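Local coordinates for coenzyme Q-binding protein COQ10 START domain-containing protein (Deinococcus radiodurans R1, PDB 3GGN) that is of unknown function but has a START-like domain of the polyketide cyclase and lipid transport family, and so probably binds a hydrophobic ligand, at residues Y20-D25 against P30-H35; S47-E52 against I75-L80; L66-D69 against K73-A76; L92-P97 against G101-V106. One frame throughout, in Å; residues are numbered along the deposited sequence.

Contact 1: Y20-D25 against P30-H35; sequences YAVWRD and PLLMTH
In the pair of short helices that follows the first strand of this START-like domain, Trp23 of 16-24 meets Leu32 at the end of the weakly bonded helix 29-32 and Met33 just beyond it. Leu32 sends CD1 squarely over one face of the indole: the methyl stands 3.5 Å from the centroid of the Trp23 five-membered ring and only 11° off the ring normal, a CH-pi contact. With CG of Leu32 beside its backbone N (chi1 -62°) and the chain extended beyond, this methyl is carried straight out from the 29-32 helix. The same branch also reaches Val22, whose CG1 lies 3.9 Å from Leu32 CD1, while Leu32 CD2 touches that valine methyl from the other fork. Met33 comes to the indole differently. Its CE sits at the ring edge, near the plane, 3.8 Å from Trp23 CZ3. The sulfur is farther off, with SD 5.5 Å from the centroid of the six-membered ring in an oblique Met-aromatic approach. A bend at chi3 (118°) turns the Met33 methyl back onto this edge. In the helix-grip fold of the Bet v 1-like clan, two short helices support the long C-terminal helix against the curved antiparallel sheet, and Trp23 is packed accordingly: Phe93 of the sheet and Phe140 of helix 130-146 both meet its ring edge-to-face. Leu32 also rests on Phe140, and Met33 touches Val106 and Leu108 of strand 102-111. Beside this apolar cluster, Pro30 O accepts a hydrogen bond from Arg142 of the second subunit.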
loop_
_atom_site.group_PDB
_atom_site.type_symbol
_atom_site.label_atom_id
_atom_site.label_comp_id
_atom_site.label_asym_id
_atom_site.label_seq_id
_atom_site.Cartn_x
_atom_site.Cartn_y
_atom_site.Cartn_z
ATOM N N TYR B 20 -9.729 12.845 4.711
ATOM C CA TYR B 20 -9.300 14.034 3.990
ATOM C C TYR B 20 -7.839 14.313 4.329
ATOM O O TYR B 20 -7.053 14.690 3.462
ATOM C CB TYR B 20 -10.153 15.238 4.401
ATOM C CG TYR B 20 -9.504 16.579 4.122
ATOM C CD1 TYR B 20 -9.717 17.253 2.914
ATOM C CD2 TYR B 20 -8.660 17.166 5.062
ATOM C CE1 TYR B 20 -9.098 18.483 2.655
ATOM C CE2 TYR B 20 -8.044 18.380 4.813
ATOM C CZ TYR B 20 -8.265 19.037 3.613
ATOM O OH TYR B 20 -7.660 20.259 3.395
ATOM N N ALA B 21 -7.492 14.110 5.597
ATOM C CA ALA B 21 -6.134 14.351 6.091
ATOM C C ALA B 21 -5.071 13.564 5.337
ATOM O O ALA B 21 -3.985 14.082 5.061
ATOM C CB ALA B 21 -6.064 14.030 7.576
ATOM N N VAL B 22 -5.373 12.313 5.009
ATOM C CA VAL B 22 -4.416 11.486 4.282
ATOM C C VAL B 22 -4.233 12.053 2.880
ATOM O O VAL B 22 -3.110 12.341 2.460
ATOM C CB VAL B 22 -4.894 10.012 4.178
ATOM C CG1 VAL B 22 -3.895 9.189 3.371
ATOM C CG2 VAL B 22 -5.060 9.416 5.576
ATOM N N TRP B 23 -5.342 12.235 2.164
ATOM C CA TRP B 23 -5.294 12.765 0.803
ATOM C C TRP B 23 -4.652 14.145 0.680
ATOM O O TRP B 23 -3.986 14.428 -0.313
ATOM C CB TRP B 23 -6.699 12.814 0.198
ATOM C CG TRP B 23 -7.221 11.464 -0.149
ATOM C CD1 TRP B 23 -7.719 10.533 0.709
ATOM C CD2 TRP B 23 -7.220 10.859 -1.445
ATOM N NE1 TRP B 23 -8.022 9.376 0.032
ATOM C CE2 TRP B 23 -7.726 9.549 -1.294
ATOM C CE3 TRP B 23 -6.832 11.295 -2.721
ATOM C CZ2 TRP B 23 -7.859 8.664 -2.372
ATOM C CZ3 TRP B 23 -6.962 10.417 -3.795
ATOM C CH2 TRP B 23 -7.473 9.115 -3.611
ATOM N N ARG B 24 -4.850 14.997 1.682
ATOM C CA ARG B 24 -4.293 16.350 1.654
ATOM C C ARG B 24 -2.765 16.366 1.714
ATOM O O ARG B 24 -2.136 17.359 1.335
ATOM C CB ARG B 24 -4.875 17.195 2.804
ATOM C CG ARG B 24 -4.471 18.673 2.757
ATOM C CD ARG B 24 -4.999 19.348 1.488
ATOM N NE ARG B 24 -4.598 20.754 1.342
ATOM C CZ ARG B 24 -3.379 21.171 1.010
ATOM N NH1 ARG B 24 -2.401 20.300 0.785
ATOM N NH2 ARG B 24 -3.138 22.472 0.868
ATOM N N ASP B 25 -2.173 15.280 2.206
ATOM C CA ASP B 25 -0.719 15.152 2.295
ATOM C C ASP B 25 -0.262 14.786 0.882
ATOM O O ASP B 25 -0.087 13.616 0.549
ATOM C CB ASP B 25 -0.362 14.052 3.310
ATOM C CG ASP B 25 1.083 13.589 3.204
ATOM O OD1 ASP B 25 1.953 14.405 2.833
ATOM O OD2 ASP B 25 1.351 12.406 3.502
ATOM N N PRO B 30 1.301 9.349 -3.967
ATOM C CA PRO B 30 1.765 8.188 -4.740
ATOM C C PRO B 30 1.446 6.840 -4.084
ATOM O O PRO B 30 1.470 5.801 -4.744
ATOM C CB PRO B 30 3.265 8.433 -4.855
ATOM C CG PRO B 30 3.340 9.925 -4.936
ATOM C CD PRO B 30 2.383 10.342 -3.828
ATOM N N LEU B 31 1.170 6.859 -2.782
ATOM C CA LEU B 31 0.829 5.634 -2.060
ATOM C C LEU B 31 -0.654 5.355 -2.307
ATOM O O LEU B 31 -1.079 4.200 -2.394
ATOM C CB LEU B 31 1.094 5.810 -0.558
ATOM C CG LEU B 31 2.565 5.971 -0.139
ATOM C CD1 LEU B 31 2.660 6.534 1.274
ATOM C CD2 LEU B 31 3.275 4.625 -0.234
ATOM N N LEU B 32 -1.430 6.428 -2.440
ATOM C CA LEU B 32 -2.868 6.332 -2.690
ATOM C C LEU B 32 -3.153 6.085 -4.172
ATOM O O LEU B 32 -3.944 5.208 -4.519
ATOM C CB LEU B 32 -3.577 7.620 -2.246
ATOM C CG LEU B 32 -3.500 7.992 -0.761
ATOM C CD1 LEU B 32 -4.192 9.333 -0.523
ATOM C CD2 LEU B 32 -4.150 6.900 0.066
ATOM N N MET B 33 -2.520 6.873 -5.038
ATOM C CA MET B 33 -2.690 6.739 -6.486
ATOM C C MET B 33 -1.374 6.177 -7.026
ATOM O O MET B 33 -0.412 6.910 -7.245
ATOM C CB MET B 33 -2.981 8.106 -7.115
ATOM C CG MET B 33 -4.052 8.895 -6.393
ATOM S SD MET B 33 -4.687 10.301 -7.327
ATOM C CE MET B 33 -6.357 9.794 -7.481
ATOM N N THR B 34 -1.347 4.871 -7.253
ATOM C CA THR B 34 -0.132 4.203 -7.702
ATOM C C THR B 34 0.419 4.556 -9.080
ATOM O O THR B 34 1.575 4.252 -9.369
ATOM C CB THR B 34 -0.289 2.674 -7.583
ATOM O OG1 THR B 34 -1.397 2.233 -8.375
ATOM C CG2 THR B 34 -0.533 2.298 -6.135
ATOM N N HIS B 35 -0.374 5.200 -9.929
ATOM C CA HIS B 35 0.131 5.571 -11.252
ATOM C C HIS B 35 1.105 6.750 -11.156
ATOM O O HIS B 35 1.853 7.029 -12.094
ATOM C CB HIS B 35 -1.018 5.924 -12.205
ATOM C CG HIS B 35 -1.952 6.968 -11.678
ATOM N ND1 HIS B 35 -2.733 6.773 -10.557
ATOM C CD2 HIS B 35 -2.252 8.209 -12.133
ATOM C CE1 HIS B 35 -3.476 7.846 -10.348
ATOM N NE2 HIS B 35 -3.203 8.731 -11.289
#

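Contact 2: S47-E52 against I75-L80; sequences SRWTVE and IAWRSL
Trp49 lays the far corner of its six-membered ring over one face of the Trp77 indole. CH2 of Trp49 makes the closest approach, 3.3 Å from Trp77 NE1, and it stands above the ring plane toward the rim. The Trp49 six-membered ring and the Trp77 five-membered ring form an offset stack, their centroids 4.4 Å apart and their planes inclined by 28°. Being offset, the rings overlap only in part: Trp49 CH2 is also 3.5 Å from Trp77 CE2, whereas CZ2 and CZ3 of Trp49 reach the pyrrole part at longer range. The side chains themselves cross at about a right angle, although the ring planes are far closer to parallel. Trp77 holds CG between its backbone N and carbonyl carbon (chi1 65°), a setting that turns a face of the five-membered ring to Trp49. Both residues project from the same face of the antiparallel sheet, on strands 46-52 and 74-79, which are not neighbours; strand 59-70 runs between them, and the indoles meet across it on the concave side that faces the helices in this helix-grip fold. Trp62 of that middle strand adds its ring to the cluster against Trp49. With only a methyl left at Trp77, as in alanine, a gap is likely to open beside the six-membered ring of Trp49, which would lose its stacking partner there. At its other end, Trp49 is anchored by NE1, which donates to Ser47 OG at 3.0 Å, the acceptor lying close to the ring plane and the N-H pointing to it at 150°. Trp77, for its part, packs against Asn87 and Val91 of strand 86-95.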
loop_
_atom_site.group_PDB
_atom_site.type_symbol
_atom_site.label_atom_id
_atom_site.label_comp_id
_atom_site.label_asym_id
_atom_site.label_seq_id
_atom_site.Cartn_x
_atom_site.Cartn_y
_atom_site.Cartn_z
ATOM N N SER B 47 2.298 22.556 -6.957
ATOM C CA SER B 47 3.053 21.332 -6.756
ATOM C C SER B 47 3.540 20.786 -8.097
ATOM O O SER B 47 2.990 21.112 -9.140
ATOM C CB SER B 47 2.180 20.295 -6.037
ATOM O OG SER B 47 0.881 20.219 -6.611
ATOM N N ARG B 48 4.588 19.970 -8.056
ATOM C CA ARG B 48 5.160 19.359 -9.247
ATOM C C ARG B 48 4.832 17.876 -9.223
ATOM O O ARG B 48 5.154 17.184 -8.259
ATOM C CB ARG B 48 6.678 19.535 -9.256
ATOM C CG ARG B 48 7.368 18.918 -10.455
ATOM C CD ARG B 48 8.300 19.937 -11.087
ATOM N NE ARG B 48 7.559 21.150 -11.430
ATOM C CZ ARG B 48 8.119 22.306 -11.770
ATOM N NH1 ARG B 48 9.439 22.417 -11.815
ATOM N NH2 ARG B 48 7.354 23.353 -12.061
ATOM N N TRP B 49 4.197 17.394 -10.283
ATOM C CA TRP B 49 3.817 15.993 -10.380
ATOM C C TRP B 49 4.720 15.253 -11.373
ATOM O O TRP B 49 5.234 15.848 -12.317
ATOM C CB TRP B 49 2.354 15.894 -10.818
ATOM C CG TRP B 49 1.376 16.453 -9.815
ATOM C CD1 TRP B 49 1.437 17.670 -9.199
ATOM C CD2 TRP B 49 0.195 15.812 -9.318
ATOM N NE1 TRP B 49 0.368 17.824 -8.342
ATOM C CE2 TRP B 49 -0.409 16.699 -8.397
ATOM C CE3 TRP B 49 -0.414 14.576 -9.562
ATOM C CZ2 TRP B 49 -1.591 16.384 -7.717
ATOM C CZ3 TRP B 49 -1.592 14.263 -8.885
ATOM C CH2 TRP B 49 -2.166 15.166 -7.973
ATOM N N THR B 50 4.898 13.952 -11.153
ATOM C CA THR B 50 5.744 13.123 -12.004
ATOM C C THR B 50 5.214 11.692 -12.105
ATOM O O THR B 50 4.761 11.122 -11.114
ATOM C CB THR B 50 7.177 13.058 -11.445
ATOM O OG1 THR B 50 7.655 14.387 -11.200
ATOM C CG2 THR B 50 8.113 12.363 -12.431
ATOM N N VAL B 51 5.277 11.127 -13.310
ATOM C CA VAL B 51 4.840 9.757 -13.570
ATOM C C VAL B 51 5.898 9.019 -14.395
ATOM O O VAL B 51 6.704 9.641 -15.073
ATOM C CB VAL B 51 3.515 9.711 -14.358
ATOM C CG1 VAL B 51 2.370 10.212 -13.494
ATOM C CG2 VAL B 51 3.646 10.543 -15.629
ATOM N N GLU B 52 5.876 7.691 -14.335
ATOM C CA GLU B 52 6.827 6.861 -15.073
ATOM C C GLU B 52 6.489 6.733 -16.556
ATOM O O GLU B 52 5.495 6.110 -16.926
ATOM C CB GLU B 52 6.898 5.471 -14.442
ATOM C CG GLU B 52 7.753 5.420 -13.194
ATOM C CD GLU B 52 9.218 5.657 -13.498
ATOM O OE1 GLU B 52 9.827 4.803 -14.176
ATOM O OE2 GLU B 52 9.760 6.696 -13.068
ATOM N N ILE B 75 -10.990 18.165 -2.336
ATOM C CA ILE B 75 -9.682 18.601 -2.791
ATOM C C ILE B 75 -9.727 18.455 -4.307
ATOM O O ILE B 75 -10.110 17.406 -4.813
ATOM C CB ILE B 75 -8.559 17.702 -2.248
ATOM C CG1 ILE B 75 -8.652 17.597 -0.718
ATOM C CG2 ILE B 75 -7.209 18.273 -2.675
ATOM C CD1 ILE B 75 -7.594 16.695 -0.091
ATOM N N ALA B 76 -9.370 19.513 -5.025
ATOM C CA ALA B 76 -9.371 19.487 -6.489
ATOM C C ALA B 76 -8.083 20.110 -7.000
ATOM O O ALA B 76 -7.558 21.056 -6.401
ATOM C CB ALA B 76 -10.582 20.251 -7.037
ATOM N N TRP B 77 -7.580 19.578 -8.110
ATOM C CA TRP B 77 -6.347 20.070 -8.705
ATOM C C TRP B 77 -6.375 20.005 -10.228
ATOM O O TRP B 77 -7.179 19.280 -10.818
ATOM C CB TRP B 77 -5.168 19.253 -8.180
ATOM C CG TRP B 77 -5.199 17.823 -8.589
ATOM C CD1 TRP B 77 -4.638 17.272 -9.712
ATOM C CD2 TRP B 77 -5.806 16.743 -7.872
ATOM N NE1 TRP B 77 -4.855 15.916 -9.730
ATOM C CE2 TRP B 77 -5.569 15.564 -8.612
ATOM C CE3 TRP B 77 -6.530 16.657 -6.670
ATOM C CZ2 TRP B 77 -6.028 14.308 -8.192
ATOM C CZ3 TRP B 77 -6.988 15.403 -6.250
ATOM C CH2 TRP B 77 -6.732 14.249 -7.012
ATOM N N ARG B 78 -5.493 20.768 -10.861
ATOM C CA ARG B 78 -5.417 20.774 -12.313
ATOM C C ARG B 78 -4.043 21.216 -12.791
ATOM O O ARG B 78 -3.388 22.060 -12.171
ATOM C CB ARG B 78 -6.484 21.694 -12.909
ATOM C CG ARG B 78 -6.244 23.166 -12.652
ATOM C CD ARG B 78 -7.447 23.988 -13.074
ATOM N NE ARG B 78 -7.285 25.398 -12.746
ATOM C CZ ARG B 78 -8.290 26.265 -12.699
ATOM N NH1 ARG B 78 -9.525 25.857 -12.958
ATOM N NH2 ARG B 78 -8.063 27.536 -12.385
ATOM N N SER B 79 -3.605 20.627 -13.893
ATOM C CA SER B 79 -2.318 20.963 -14.477
ATOM C C SER B 79 -2.380 22.404 -14.973
ATOM O O SER B 79 -3.443 22.882 -15.373
ATOM C CB SER B 79 -2.038 20.038 -15.656
ATOM O OG SER B 79 -3.175 20.016 -16.501
ATOM N N LEU B 80 -1.248 23.097 -14.925
ATOM C CA LEU B 80 -1.185 24.464 -15.399
ATOM C C LEU B 80 -1.021 24.406 -16.916
ATOM O O LEU B 80 -0.658 23.362 -17.461
ATOM C CB LEU B 80 0.010 25.192 -14.771
ATOM C CG LEU B 80 -0.263 25.961 -13.471
ATOM C CD1 LEU B 80 -0.650 25.009 -12.364
ATOM C CD2 LEU B 80 0.983 26.742 -13.084
#

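Contact 3: L66-D69 against K73-A76; sequences LTAD and KRIA
Ala76 O is held by two successive amides of the facing strand: Thr67 N donates to it at 2.7 Å, from well above the carbonyl plane, and Ala68 N adds a weak bond at 3.4 Å. In return Ala76 N donates to Ala68 O at 2.8 Å, completing the hydrogen-bonded pair of Ala68 and Ala76. Their methyls project from the same face of the sheet, CB to CB 3.8 Å. The guanidinium of Arg74, folded back by bends at chi2 and chi3, presents its edge to Ala68, NH1 lying 3.7 Å from Ala68 CB. The Leu66 and Ile75 side chains lie side by side, Leu66 CD2 to Ile75 CG2 3.9 Å. Asp69 and Ile75 form a non-hydrogen-bonded pair, their side chains next to each other on the face opposite the two alanines. Asp69 extends away from its own amide (chi1 177°), turning the carboxylate to helix 16-24, where Tyr20 OH bonds OD1 and Arg24 NE forms a salt bridge with OD2. The same helix covers Ile75 through Tyr20, Trp23 and Arg24. Two residues, Thr67 and Ala68, thus stand opposite the single Ala76, the mark of a classic beta bulge, set here where strand 59-70 turns a corner in its hairpin with 74-79.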
loop_
_atom_site.group_PDB
_atom_site.type_symbol
_atom_site.label_atom_id
_atom_site.label_comp_id
_atom_site.label_asym_id
_atom_site.label_seq_id
_atom_site.Cartn_x
_atom_site.Cartn_y
_atom_site.Cartn_z
ATOM N N LEU B 66 -3.769 23.491 -6.742
ATOM C CA LEU B 66 -5.007 23.088 -6.091
ATOM C C LEU B 66 -6.047 24.121 -6.513
ATOM O O LEU B 66 -5.783 25.314 -6.439
ATOM C CB LEU B 66 -4.863 23.128 -4.565
ATOM C CG LEU B 66 -3.934 22.114 -3.897
ATOM C CD1 LEU B 66 -3.740 22.473 -2.426
ATOM C CD2 LEU B 66 -4.523 20.728 -4.041
ATOM N N THR B 67 -7.215 23.675 -6.966
ATOM C CA THR B 67 -8.259 24.613 -7.363
ATOM C C THR B 67 -9.335 24.682 -6.280
ATOM O O THR B 67 -10.217 25.541 -6.317
ATOM C CB THR B 67 -8.920 24.197 -8.688
ATOM O OG1 THR B 67 -7.917 24.050 -9.698
ATOM C CG2 THR B 67 -9.900 25.261 -9.145
ATOM N N ALA B 68 -9.258 23.765 -5.324
ATOM C CA ALA B 68 -10.221 23.712 -4.227
ATOM C C ALA B 68 -9.668 22.851 -3.105
ATOM O O ALA B 68 -9.173 21.746 -3.337
ATOM C CB ALA B 68 -11.553 23.135 -4.710
ATOM N N ASP B 69 -9.736 23.376 -1.891
ATOM C CA ASP B 69 -9.266 22.659 -0.723
ATOM C C ASP B 69 -10.159 23.034 0.444
ATOM O O ASP B 69 -9.911 24.017 1.154
ATOM C CB ASP B 69 -7.809 23.008 -0.418
ATOM C CG ASP B 69 -7.301 22.323 0.837
ATOM O OD1 ASP B 69 -7.808 21.225 1.166
ATOM O OD2 ASP B 69 -6.394 22.876 1.493
ATOM N N LYS B 73 -13.837 17.982 3.189
ATOM C CA LYS B 73 -14.909 17.924 2.190
ATOM C C LYS B 73 -14.465 17.635 0.766
ATOM O O LYS B 73 -15.023 16.765 0.093
ATOM C CB LYS B 73 -15.696 19.238 2.163
ATOM C CG LYS B 73 -16.705 19.443 3.277
ATOM C CD LYS B 73 -17.494 20.730 3.008
ATOM C CE LYS B 73 -18.669 20.912 3.958
ATOM N NZ LYS B 73 -18.244 21.182 5.358
ATOM N N ARG B 74 -13.478 18.382 0.294
ATOM C CA ARG B 74 -13.023 18.201 -1.072
ATOM C C ARG B 74 -11.656 18.779 -1.366
ATOM O O ARG B 74 -11.227 19.753 -0.753
ATOM C CB ARG B 74 -14.023 18.837 -2.029
ATOM C CG ARG B 74 -14.182 20.320 -1.812
ATOM C CD ARG B 74 -14.313 21.058 -3.131
ATOM N NE ARG B 74 -15.478 20.625 -3.891
ATOM C CZ ARG B 74 -15.753 21.047 -5.118
ATOM N NH1 ARG B 74 -14.944 21.917 -5.719
ATOM N NH2 ARG B 74 -16.825 20.593 -5.750
ATOM N N ILE B 75 -10.990 18.165 -2.336
ATOM C CA ILE B 75 -9.682 18.601 -2.791
ATOM C C ILE B 75 -9.727 18.455 -4.307
ATOM O O ILE B 75 -10.110 17.406 -4.813
ATOM C CB ILE B 75 -8.559 17.702 -2.248
ATOM C CG1 ILE B 75 -8.652 17.597 -0.718
ATOM C CG2 ILE B 75 -7.209 18.273 -2.675
ATOM C CD1 ILE B 75 -7.594 16.695 -0.091
ATOM N N ALA B 76 -9.370 19.513 -5.025
ATOM C CA ALA B 76 -9.371 19.487 -6.489
ATOM C C ALA B 76 -8.083 20.110 -7.000
ATOM O O ALA B 76 -7.558 21.056 -6.401
ATOM C CB ALA B 76 -10.582 20.251 -7.037
#

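Contact 4: L92-P97 against G101-V106; sequences LFRPAP and GTEVVV
Strands 92-95 and 102-106 run antiparallel at the turn end of the hairpin 86-95/102-111, with paired backbone bonds between Leu92 and Val105 and between Arg94 and Glu103, and a further one from Ala96 N to Gly101 O at 3.1 Å. Arg94 and Glu103 lie side by side on one face and form a salt bridge from Arg94 NH2 to Glu103 OE1, modelled so short that its exact geometry is doubtful; the accompanying bond from NE is weak. The guanidinium and carboxylate planes are turned 49° apart. Val105 CG2 lies over a face of the guanidinium, 3.6 Å from Arg94 NE. A bend at chi3 (-57°) folds the arginine across toward both partners. A leucine at Glu103, having no charge, would probably leave the Arg94 guanidinium without its mate and freer to swing. Phe93 CD1 meets Val104 CG2 at 3.8 Å on the other face; Thr102 CG2 comes 3.9 Å from Phe93 CB. Around this hairpin, Phe93 packs on Leu19 of helix 16-24, and Thr102 OG1 bonds Lys14 O, while strand 4-12 pairs with 102-111 on its other side and strand 74-79 flanks 86-95.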
loop_
_atom_site.group_PDB
_atom_site.type_symbol
_atom_site.label_atom_id
_atom_site.label_comp_id
_atom_site.label_asym_id
_atom_site.label_seq_id
_atom_site.Cartn_x
_atom_site.Cartn_y
_atom_site.Cartn_z
ATOM N N LEU B 92 -13.842 13.838 -3.299
ATOM C CA LEU B 92 -14.868 14.340 -2.394
ATOM C C LEU B 92 -14.969 13.400 -1.197
ATOM O O LEU B 92 -14.665 12.213 -1.306
ATOM C CB LEU B 92 -16.226 14.401 -3.099
ATOM C CG LEU B 92 -16.366 15.290 -4.336
ATOM C CD1 LEU B 92 -17.768 15.114 -4.917
ATOM C CD2 LEU B 92 -16.111 16.740 -3.963
ATOM N N PHE B 93 -15.389 13.942 -0.060
ATOM C CA PHE B 93 -15.561 13.162 1.160
ATOM C C PHE B 93 -16.991 13.456 1.572
ATOM O O PHE B 93 -17.274 14.480 2.194
ATOM C CB PHE B 93 -14.561 13.624 2.219
ATOM C CG PHE B 93 -13.127 13.431 1.807
ATOM C CD1 PHE B 93 -12.541 12.169 1.858
ATOM C CD2 PHE B 93 -12.383 14.498 1.304
ATOM C CE1 PHE B 93 -11.239 11.968 1.417
ATOM C CE2 PHE B 93 -11.069 14.312 0.854
ATOM C CZ PHE B 93 -10.497 13.041 0.911
ATOM N N ARG B 94 -17.890 12.551 1.200
ATOM C CA ARG B 94 -19.314 12.723 1.465
ATOM C C ARG B 94 -19.864 11.759 2.497
ATOM O O ARG B 94 -19.335 10.669 2.689
ATOM C CB ARG B 94 -20.105 12.526 0.169
ATOM C CG ARG B 94 -19.421 13.061 -1.068
ATOM C CD ARG B 94 -20.276 12.873 -2.311
ATOM N NE ARG B 94 -20.656 11.486 -2.567
ATOM C CZ ARG B 94 -21.308 11.093 -3.662
ATOM N NH1 ARG B 94 -21.641 11.977 -4.588
ATOM N NH2 ARG B 94 -21.632 9.822 -3.835
ATOM N N PRO B 95 -20.958 12.148 3.162
ATOM C CA PRO B 95 -21.577 11.289 4.175
ATOM C C PRO B 95 -22.193 10.091 3.462
ATOM O O PRO B 95 -22.916 10.261 2.479
ATOM C CB PRO B 95 -22.646 12.192 4.790
ATOM C CG PRO B 95 -22.119 13.584 4.544
ATOM C CD PRO B 95 -21.593 13.476 3.141
ATOM N N ALA B 96 -21.902 8.889 3.945
ATOM C CA ALA B 96 -22.445 7.677 3.341
ATOM C C ALA B 96 -23.924 7.529 3.686
ATOM O O ALA B 96 -24.304 7.619 4.848
ATOM C CB ALA B 96 -21.673 6.465 3.837
ATOM N N PRO B 97 -24.777 7.300 2.672
ATOM C CA PRO B 97 -26.218 7.136 2.872
ATOM C C PRO B 97 -26.556 6.169 3.996
ATOM O O PRO B 97 -27.192 6.542 4.981
ATOM C CB PRO B 97 -26.695 6.626 1.522
ATOM C CG PRO B 97 -25.795 7.354 0.572
ATOM C CD PRO B 97 -24.438 7.208 1.238
ATOM N N GLY B 101 -19.734 6.510 8.415
ATOM C CA GLY B 101 -18.821 6.243 7.327
ATOM C C GLY B 101 -18.860 7.352 6.296
ATOM O O GLY B 101 -19.842 8.092 6.178
ATOM N N THR B 102 -17.779 7.454 5.536
ATOM C CA THR B 102 -17.637 8.480 4.521
ATOM C C THR B 102 -17.431 7.844 3.162
ATOM O O THR B 102 -16.695 6.866 3.036
ATOM C CB THR B 102 -16.413 9.357 4.825
ATOM O OG1 THR B 102 -16.476 9.799 6.188
ATOM C CG2 THR B 102 -16.362 10.560 3.890
ATOM N N GLU B 103 -18.093 8.379 2.145
ATOM C CA GLU B 103 -17.906 7.846 0.810
ATOM C C GLU B 103 -16.900 8.747 0.109
ATOM O O GLU B 103 -17.153 9.935 -0.106
ATOM C CB GLU B 103 -19.222 7.818 0.029
ATOM C CG GLU B 103 -19.042 7.379 -1.420
ATOM C CD GLU B 103 -20.356 7.280 -2.175
ATOM O OE1 GLU B 103 -21.171 8.221 -2.062
ATOM O OE2 GLU B 103 -20.570 6.267 -2.885
ATOM N N VAL B 104 -15.744 8.179 -0.211
ATOM C CA VAL B 104 -14.685 8.904 -0.897
ATOM C C VAL B 104 -14.912 8.736 -2.390
ATOM O O VAL B 104 -14.943 7.614 -2.889
ATOM C CB VAL B 104 -13.290 8.339 -0.536
ATOM C CG1 VAL B 104 -12.214 9.042 -1.348
ATOM C CG2 VAL B 104 -13.028 8.518 0.954
ATOM N N VAL B 105 -15.082 9.847 -3.101
ATOM C CA VAL B 105 -15.311 9.797 -4.541
ATOM C C VAL B 105 -14.104 10.405 -5.250
ATOM O O VAL B 105 -13.701 11.532 -4.954
ATOM C CB VAL B 105 -16.606 10.572 -4.920
ATOM C CG1 VAL B 105 -16.882 10.450 -6.408
ATOM C CG2 VAL B 105 -17.782 10.032 -4.120
ATOM N N VAL B 106 -13.509 9.647 -6.166
ATOM C CA VAL B 106 -12.332 10.118 -6.888
ATOM C C VAL B 106 -12.598 10.192 -8.382
ATOM O O VAL B 106 -13.114 9.242 -8.972
ATOM C CB VAL B 106 -11.114 9.183 -6.647
ATOM C CG1 VAL B 106 -9.895 9.686 -7.413
ATOM C CG2 VAL B 106 -10.805 9.103 -5.168
#

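From the N terminus, contact 1 closes a short loop between helices 16-24 and 29-32. Contact 2 then spans from 47-52 to 75-80, and contact 3, the hairpin of 66-69 and 73-76, lies largely within that span and shares Ile75 and Ala76 with it. Contact 4 follows in series, closing the hairpin of strands 86-95 and 102-111. Lys73 O and Phe93 N, probably hydrogen-bonded, join contacts 3 and 4 through neighbouring strands. Contact 1 touches all the others: helix 16-24 links it to the 59-70/74-79 hairpin and to strands 86-95 and 102-111. Contacts 2 and 4 lie on opposite sides of the chain's centre, about 22 Å between centres.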